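Local coordinates for alpha-1,2-Mannosidase (Trichoderma reesei, PDB 1HCU), which probably trims alpha-1,2-linked mannose residues from N-linked high-mannose oligosaccharides with the help of a calcium ion, at residues N174-G179 and L243-Y248; I222-S227 and D235-W240. All coordinates share one frame; numbering follows the deposited sequence.

Contact 1 (N174-G179 and L243-Y248)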
ATOM      1  N   ASN A 174       0.715  12.217 -11.554  1.00 14.64           N
ATOM      2  CA  ASN A 174       1.128  12.543 -10.188  1.00 13.81           C
ATOM      3  C   ASN A 174       2.349  11.707  -9.800  1.00 12.97           C
ATOM      4  O   ASN A 174       2.582  10.638 -10.368  1.00 12.34           O
ATOM      5  CB  ASN A 174      -0.021  12.337  -9.171  1.00 14.12           C
ATOM      6  CG  ASN A 174      -0.581  10.913  -9.158  1.00 14.82           C
ATOM      7  OD1 ASN A 174      -1.538  10.599  -9.873  1.00 15.65           O
ATOM      8  ND2 ASN A 174       0.010  10.054  -8.341  1.00 12.27           N
ATOM      9  N   VAL A 175       3.125  12.204  -8.838  1.00 11.87           N
ATOM     10  CA  VAL A 175       4.335  11.528  -8.394  1.00 11.21           C
ATOM     11  C   VAL A 175       4.101  10.134  -7.830  1.00 13.54           C
ATOM     12  O   VAL A 175       4.931   9.245  -8.016  1.00 14.43           O
ATOM     13  CB  VAL A 175       5.124  12.384  -7.351  1.00 10.70           C
ATOM     14  CG1 VAL A 175       5.546  13.701  -7.987  1.00  8.93           C
ATOM     15  CG2 VAL A 175       4.284  12.634  -6.106  1.00 11.21           C
ATOM     16  N   ALA A 176       2.986   9.915  -7.145  1.00 13.26           N
ATOM     17  CA  ALA A 176       2.744   8.578  -6.619  1.00 14.27           C
ATOM     18  C   ALA A 176       2.642   7.560  -7.758  1.00 13.83           C
ATOM     19  O   ALA A 176       3.294   6.522  -7.718  1.00 15.89           O
ATOM     20  CB  ALA A 176       1.476   8.549  -5.769  1.00 11.61           C
ATOM     21  N   GLU A 177       1.846   7.857  -8.781  1.00 13.53           N
ATOM     22  CA  GLU A 177       1.671   6.916  -9.889  1.00 14.59           C
ATOM     23  C   GLU A 177       2.904   6.775 -10.783  1.00 14.04           C
ATOM     24  O   GLU A 177       3.122   5.732 -11.394  1.00 12.53           O
ATOM     25  CB  GLU A 177       0.435   7.307 -10.711  1.00 16.29           C
ATOM     26  CG  GLU A 177      -0.811   7.430  -9.828  1.00 20.34           C
ATOM     27  CD  GLU A 177      -2.120   7.437 -10.594  1.00 21.86           C
ATOM     28  OE1 GLU A 177      -3.089   8.039 -10.092  1.00 21.26           O
ATOM     29  OE2 GLU A 177      -2.188   6.832 -11.687  1.00 24.77           O
ATOM     30  N   ILE A 178       3.712   7.827 -10.843  1.00 13.54           N
ATOM     31  CA  ILE A 178       4.934   7.808 -11.627  1.00 12.40           C
ATOM     32  C   ILE A 178       6.028   7.081 -10.848  1.00 13.32           C
ATOM     33  O   ILE A 178       6.780   6.286 -11.407  1.00 13.42           O
ATOM     34  CB  ILE A 178       5.450   9.232 -11.893  1.00 13.25           C
ATOM     35  CG1 ILE A 178       4.478   9.992 -12.795  1.00 12.41           C
ATOM     36  CG2 ILE A 178       6.844   9.165 -12.503  1.00 12.28           C
ATOM     37  CD1 ILE A 178       4.833  11.457 -12.966  1.00  9.85           C
ATOM     38  N   GLY A 179       6.099   7.364  -9.548  1.00 13.67           N
ATOM     39  CA  GLY A 179       7.121   6.774  -8.701  1.00 14.04           C
ATOM     40  C   GLY A 179       6.820   5.457  -8.013  1.00 15.74           C
ATOM     41  O   GLY A 179       7.545   5.061  -7.102  1.00 16.22           O
ATOM     42  N   LEU A 243      -1.999  10.475  -4.051  1.00 15.99           N
ATOM     43  CA  LEU A 243      -1.238  11.170  -5.087  1.00 14.57           C
ATOM     44  C   LEU A 243       0.262  11.337  -4.859  1.00 13.99           C
ATOM     45  O   LEU A 243       0.966  11.785  -5.767  1.00 13.67           O
ATOM     46  CB  LEU A 243      -1.837  12.556  -5.341  1.00 14.53           C
ATOM     47  CG  LEU A 243      -3.304  12.619  -5.747  1.00 16.20           C
ATOM     48  CD1 LEU A 243      -3.694  14.083  -5.850  1.00 15.37           C
ATOM     49  CD2 LEU A 243      -3.533  11.881  -7.070  1.00 16.87           C
ATOM     50  N   MET A 244       0.761  10.988  -3.673  1.00 12.77           N
ATOM     51  CA  MET A 244       2.190  11.140  -3.396  1.00 11.81           C
ATOM     52  C   MET A 244       2.787  10.046  -2.514  1.00 12.03           C
ATOM     53  O   MET A 244       3.935   9.641  -2.716  1.00 14.31           O
ATOM     54  CB  MET A 244       2.450  12.517  -2.756  1.00 12.04           C
ATOM     55  CG  MET A 244       3.915  12.821  -2.427  1.00  9.53           C
ATOM     56  SD  MET A 244       4.168  14.574  -1.935  1.00 13.52           S
ATOM     57  CE  MET A 244       4.118  15.393  -3.555  1.00  8.07           C
ATOM     58  N   ASP A 245       2.008   9.561  -1.550  1.00 11.13           N
ATOM     59  CA  ASP A 245       2.469   8.539  -0.609  1.00  8.96           C
ATOM     60  C   ASP A 245       3.468   7.486  -1.094  1.00  9.58           C
ATOM     61  O   ASP A 245       4.616   7.458  -0.645  1.00 11.03           O
ATOM     62  CB  ASP A 245       1.274   7.808   0.015  1.00 10.45           C
ATOM     63  CG  ASP A 245       0.244   7.356  -1.025  1.00 13.25           C
ATOM     64  OD1 ASP A 245       0.586   7.211  -2.226  1.00  9.89           O
ATOM     65  OD2 ASP A 245      -0.918   7.139  -0.622  1.00 12.61           O
ATOM     66  N   SER A 246       3.041   6.611  -1.999  1.00  8.18           N
ATOM     67  CA  SER A 246       3.922   5.540  -2.450  1.00 10.55           C
ATOM     68  C   SER A 246       5.231   5.959  -3.129  1.00  9.93           C
ATOM     69  O   SER A 246       6.130   5.136  -3.274  1.00  9.52           O
ATOM     70  CB  SER A 246       3.140   4.531  -3.317  1.00  9.41           C
ATOM     71  OG  SER A 246       2.362   5.152  -4.327  1.00 14.87           O
ATOM     72  N   PHE A 247       5.348   7.228  -3.527  1.00 11.11           N
ATOM     73  CA  PHE A 247       6.586   7.716  -4.146  1.00  9.78           C
ATOM     74  C   PHE A 247       7.727   7.736  -3.121  1.00  9.58           C
ATOM     75  O   PHE A 247       8.811   7.212  -3.380  1.00  8.57           O
ATOM     76  CB  PHE A 247       6.408   9.127  -4.716  1.00 11.21           C
ATOM     77  CG  PHE A 247       7.710   9.844  -4.939  1.00 10.94           C
ATOM     78  CD1 PHE A 247       8.126  10.840  -4.067  1.00  9.93           C
ATOM     79  CD2 PHE A 247       8.566   9.446  -5.961  1.00 10.02           C
ATOM     80  CE1 PHE A 247       9.389  11.430  -4.201  1.00 11.88           C
ATOM     81  CE2 PHE A 247       9.824  10.024  -6.105  1.00 11.80           C
ATOM     82  CZ  PHE A 247      10.239  11.017  -5.223  1.00 12.18           C
ATOM     83  N   TYR A 248       7.477   8.362  -1.970  1.00  9.51           N
ATOM     84  CA  TYR A 248       8.463   8.427  -0.894  1.00 10.33           C
ATOM     85  C   TYR A 248       8.758   7.015  -0.403  1.00 11.33           C
ATOM     86  O   TYR A 248       9.906   6.683  -0.102  1.00 11.91           O
ATOM     87  CB  TYR A 248       7.936   9.268   0.278  1.00  9.25           C
ATOM     88  CG  TYR A 248       7.816  10.740  -0.042  1.00 10.26           C
ATOM     89  CD1 TYR A 248       6.658  11.452   0.270  1.00 10.97           C
ATOM     90  CD2 TYR A 248       8.849  11.413  -0.683  1.00 10.85           C
ATOM     91  CE1 TYR A 248       6.533  12.795  -0.057  1.00  9.92           C
ATOM     92  CE2 TYR A 248       8.738  12.751  -1.014  1.00  8.88           C
ATOM     93  CZ  TYR A 248       7.578  13.435  -0.702  1.00 10.42           C
ATOM     94  OH  TYR A 248       7.462  14.758  -1.055  1.00 10.99           O
TER

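Contact 2 (I222-S227 and D235-W240). With NAG (2-acetamido-2-deoxy-beta-D-glucopyranose), chain E.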
ATOM      1  N   ILE A 222       8.834  17.359  -2.831  1.00  8.16           N
ATOM      2  CA  ILE A 222       8.488  17.749  -4.193  1.00  7.75           C
ATOM      3  C   ILE A 222       7.012  18.019  -4.441  1.00  6.42           C
ATOM      4  O   ILE A 222       6.171  17.821  -3.565  1.00  9.40           O
ATOM      5  CB  ILE A 222       8.962  16.654  -5.195  1.00  8.96           C
ATOM      6  CG1 ILE A 222       8.245  15.320  -4.920  1.00  8.76           C
ATOM      7  CG2 ILE A 222      10.468  16.448  -5.043  1.00  9.64           C
ATOM      8  CD1 ILE A 222       8.512  14.226  -5.964  1.00  5.71           C
ATOM      9  N   GLY A 223       6.711  18.471  -5.655  1.00  7.56           N
ATOM     10  CA  GLY A 223       5.338  18.763  -6.043  1.00  5.72           C
ATOM     11  C   GLY A 223       4.581  17.479  -6.345  1.00  6.88           C
ATOM     12  O   GLY A 223       5.156  16.395  -6.294  1.00  7.38           O
ATOM     13  N   THR A 224       3.301  17.605  -6.684  1.00  7.28           N
ATOM     14  CA  THR A 224       2.445  16.459  -6.952  1.00  9.08           C
ATOM     15  C   THR A 224       2.290  16.054  -8.421  1.00 10.15           C
ATOM     16  O   THR A 224       2.282  14.867  -8.743  1.00  9.57           O
ATOM     17  CB  THR A 224       1.030  16.700  -6.363  1.00 11.48           C
ATOM     18  OG1 THR A 224       1.128  16.950  -4.958  1.00 14.38           O
ATOM     19  CG2 THR A 224       0.132  15.491  -6.587  1.00  9.15           C
ATOM     20  N   PHE A 225       2.160  17.033  -9.310  1.00 12.29           N
ATOM     21  CA  PHE A 225       1.972  16.737 -10.730  1.00 13.34           C
ATOM     22  C   PHE A 225       3.159  17.073 -11.621  1.00 13.85           C
ATOM     23  O   PHE A 225       3.752  18.147 -11.518  1.00 11.73           O
ATOM     24  CB  PHE A 225       0.717  17.443 -11.233  1.00 11.82           C
ATOM     25  CG  PHE A 225      -0.495  17.188 -10.376  1.00 11.76           C
ATOM     26  CD1 PHE A 225      -0.966  18.168  -9.502  1.00 11.28           C
ATOM     27  CD2 PHE A 225      -1.158  15.964 -10.434  1.00  9.26           C
ATOM     28  CE1 PHE A 225      -2.081  17.935  -8.702  1.00 11.96           C
ATOM     29  CE2 PHE A 225      -2.273  15.718  -9.636  1.00  9.23           C
ATOM     30  CZ  PHE A 225      -2.736  16.706  -8.770  1.00 13.11           C
ATOM     31  N   VAL A 226       3.489  16.122 -12.494  1.00 14.50           N
ATOM     32  CA  VAL A 226       4.610  16.246 -13.419  1.00 14.52           C
ATOM     33  C   VAL A 226       4.153  16.157 -14.877  1.00 15.45           C
ATOM     34  O   VAL A 226       3.366  15.287 -15.249  1.00 14.49           O
ATOM     35  CB  VAL A 226       5.668  15.147 -13.155  1.00 11.42           C
ATOM     36  CG1 VAL A 226       6.811  15.265 -14.157  1.00 13.48           C
ATOM     37  CG2 VAL A 226       6.199  15.269 -11.753  1.00  9.96           C
ATOM     38  N   SER A 227       4.657  17.081 -15.686  1.00 16.10           N
ATOM     39  CA  SER A 227       4.340  17.168 -17.107  1.00 16.24           C
ATOM     40  C   SER A 227       4.871  15.953 -17.870  1.00 16.60           C
ATOM     41  O   SER A 227       6.027  15.559 -17.689  1.00 15.21           O
ATOM     42  CB  SER A 227       4.966  18.448 -17.673  1.00 15.83           C
ATOM     43  OG  SER A 227       4.933  18.457 -19.087  1.00 19.18           O
ATOM     44  N   ASP A 235       3.763  22.541  -9.533  1.00 28.25           N
ATOM     45  CA  ASP A 235       3.231  22.910  -8.225  1.00 26.12           C
ATOM     46  C   ASP A 235       4.209  22.536  -7.109  1.00 24.59           C
ATOM     47  O   ASP A 235       5.162  21.786  -7.330  1.00 23.94           O
ATOM     48  CB  ASP A 235       1.892  22.210  -7.995  1.00 25.97           C
ATOM     49  CG  ASP A 235       2.034  20.700  -7.906  1.00 26.86           C
ATOM     50  OD1 ASP A 235       2.522  20.210  -6.868  1.00 24.51           O
ATOM     51  OD2 ASP A 235       1.667  20.010  -8.884  1.00 29.66           O
ATOM     52  N   SER A 236       3.963  23.065  -5.915  1.00 20.87           N
ATOM     53  CA  SER A 236       4.806  22.783  -4.767  1.00 18.79           C
ATOM     54  C   SER A 236       3.973  22.212  -3.619  1.00 17.92           C
ATOM     55  O   SER A 236       4.252  22.478  -2.450  1.00 19.10           O
ATOM     56  CB  SER A 236       5.509  24.064  -4.309  1.00 19.62           C
ATOM     57  OG  SER A 236       6.277  24.624  -5.363  1.00 21.52           O
ATOM     58  N   SER A 237       2.952  21.427  -3.952  1.00 15.66           N
ATOM     59  CA  SER A 237       2.097  20.835  -2.934  1.00 14.73           C
ATOM     60  C   SER A 237       2.315  19.328  -2.836  1.00 14.24           C
ATOM     61  O   SER A 237       2.800  18.700  -3.774  1.00 13.89           O
ATOM     62  CB  SER A 237       0.624  21.112  -3.245  1.00 12.92           C
ATOM     63  OG  SER A 237       0.199  20.356  -4.364  1.00 18.43           O
ATOM     64  N   GLY A 238       1.948  18.746  -1.700  1.00 13.27           N
ATOM     65  CA  GLY A 238       2.123  17.319  -1.533  1.00 12.02           C
ATOM     66  C   GLY A 238       1.709  16.868  -0.151  1.00 12.91           C
ATOM     67  O   GLY A 238       1.154  17.659   0.617  1.00 13.50           O
ATOM     68  N   SER A 239       1.994  15.607   0.167  1.00 11.69           N
ATOM     69  CA  SER A 239       1.647  15.022   1.458  1.00 11.04           C
ATOM     70  C   SER A 239       2.118  13.581   1.482  1.00 11.33           C
ATOM     71  O   SER A 239       2.778  13.124   0.554  1.00 11.78           O
ATOM     72  CB  SER A 239       0.138  15.010   1.638  1.00 12.33           C
ATOM     73  OG  SER A 239      -0.444  14.057   0.759  1.00 10.66           O
ATOM     74  N   TRP A 240       1.763  12.864   2.545  1.00 12.20           N
ATOM     75  CA  TRP A 240       2.108  11.456   2.644  1.00 12.84           C
ATOM     76  C   TRP A 240       0.866  10.598   2.394  1.00 14.25           C
ATOM     77  O   TRP A 240       0.777   9.460   2.851  1.00 14.28           O
ATOM     78  CB  TRP A 240       2.732  11.130   4.007  1.00 12.02           C
ATOM     79  CG  TRP A 240       4.174  11.553   4.086  1.00  9.46           C
ATOM     80  CD1 TRP A 240       4.651  12.830   4.142  1.00  8.88           C
ATOM     81  CD2 TRP A 240       5.324  10.699   4.040  1.00  9.14           C
ATOM     82  NE1 TRP A 240       6.024  12.829   4.130  1.00  7.92           N
ATOM     83  CE2 TRP A 240       6.468  11.537   4.067  1.00  8.67           C
ATOM     84  CE3 TRP A 240       5.501   9.308   3.974  1.00  8.12           C
ATOM     85  CZ2 TRP A 240       7.775  11.032   4.033  1.00  7.99           C
ATOM     86  CZ3 TRP A 240       6.805   8.800   3.940  1.00  8.93           C
ATOM     87  CH2 TRP A 240       7.924   9.662   3.968  1.00  9.75           C
TER
HETATM   88  C1  NAG E 600       6.439  21.834 -20.032  1.00 45.54           C
HETATM   89  C2  NAG E 600       6.611  23.326 -20.339  1.00 48.46           C
HETATM   90  C3  NAG E 600       5.433  24.111 -19.746  1.00 50.16           C
HETATM   91  C4  NAG E 600       4.088  23.512 -20.174  1.00 50.51           C
HETATM   92  C5  NAG E 600       4.066  22.008 -19.874  1.00 49.53           C
HETATM   93  C6  NAG E 600       2.806  21.334 -20.368  1.00 49.53           C
HETATM   94  C7  NAG E 600       8.862  24.189 -20.489  1.00 51.55           C
HETATM   95  C8  NAG E 600       9.488  25.532 -20.156  1.00 52.32           C
HETATM   96  N2  NAG E 600       7.847  23.789 -19.732  1.00 50.42           N
HETATM   97  O3  NAG E 600       5.508  25.470 -20.158  1.00 51.27           O
HETATM   98  O4  NAG E 600       3.029  24.149 -19.466  1.00 50.81           O
HETATM   99  O5  NAG E 600       5.178  21.361 -20.521  1.00 46.70           O
HETATM  100  O6  NAG E 600       2.526  20.158 -19.624  1.00 49.67           O
HETATM  101  O7  NAG E 600       9.297  23.524 -21.430  1.00 52.75           O

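Contact 1 (N174-G179 and L243-Y248)
Leu243, Val175 and Ala176 carry most of this contact, in which a short helix, 175-178, meets the loop Leu243-Met244 and the helix that follows it within the alpha/alpha barrel of glycosyl hydrolase family 47. It is a worked example of how a first-turn amide, which lacks an acceptor from a preceding turn of its own helix, can find one on another part of the chain. The N-H of Ala176 bonds to the carbonyl O of Leu243 (N to O 3.1 Å), approaching from above the carbonyl plane, 55° out of it. The methyl of Ala176 then lies against the peptide that follows, with its CB only 3.2 Å from Leu243 C. The side chain of Leu243 crosses that of the N-cap residue Asn174 at about a right angle.

Val175 wedges in beside the same carbonyl. With chi1 at -61°, CG1 takes the place anti to the carbonyl carbon and CG2 falls between the backbone N and C, where it packs 3.4 Å from Leu243 O. Val175 and Met244 run side by side, pointing the same way; Val175 CG2 meets Met244 CG at 3.7 Å, and the bend at chi3 of Met244 (-77°) returns CE to the same methyl.

The contact borders the probable catalytic centre: Asp245, predicted to be an active-site residue, follows Met244. The side chain of the next residue, Ser246, lies about 6 Å from the bound calcium, and its hydroxyl is hydrogen-bonded to that of Ser180. Phe247 sets its CB 3.6 Å from Val175 O and turns its ring edge to Gly179, whose CA sits 4.1 Å from Phe247 CD2; a side chain at this glycine would collide with that ring atom.

Contact 2 (I222-S227 and D235-W240)
Asp235 holds its CG between the backbone N and the carbonyl carbon (chi1 65°), and chi2 (74°) turns the carboxylate so that both oxygens meet the amides of Thr224 and Phe225, while Thr224 keeps OG1 beside its own N, facing Ser237. The carboxylate shows how one acidic group can take two consecutive amides, one on each oxygen. Through syn lone pairs, Asp235 OD1 accepts from Thr224 N at 2.7 Å, almost straight at 170°, and Asp235 OD2 accepts from Phe225 N at 3.0 Å. The anti lone pair of Asp235 OD1 serves Ser237 N at 3.2 Å, forming an Asx turn. Coming from above the carbonyl plane, Thr224 OG1 donates to Ser237 O at 2.7 Å. Asp235 OD2 also rests at the edge of the Phe225 ring, 3.3 Å from its CD1, whereas Thr224 CG2 covers the centre of one ring face. Farther along, Ser227 OG shares a hydrogen bond with O6 of the sugar linked to Asn230. An alanine in place of Asp235 would probably leave the amides of Thr224, Phe225 and Ser237 without these acceptors and undo the Asx turn. Three N-H groups converging on one carboxylate would be expected to offset its negative charge and favour the ionised form.

In the fold
Contacts 1 and 2 lie about 9 Å apart, centre to centre, on the same side of the molecule, contact 1 deeper and contact 2 nearer the surface. Along the chain the order is 174-179, 222-227, 235-240, 243-248, so both segments of contact 2 fall between those of contact 1 in the sequence. Strand 225-227 pairs antiparallel with strand 172-174, which leads straight into helix 175-178; strand 237-238 joins strand 292-297 of a second sheet and precedes helix 245-257. A probable hydrogen bond from Val175 N to Thr224 O, 2.8 Å, links the contacts directly, and Met244 CE packs on Gly223 O. The glycan-bearing periphery is thereby connected to the region of Asp245 and the calcium.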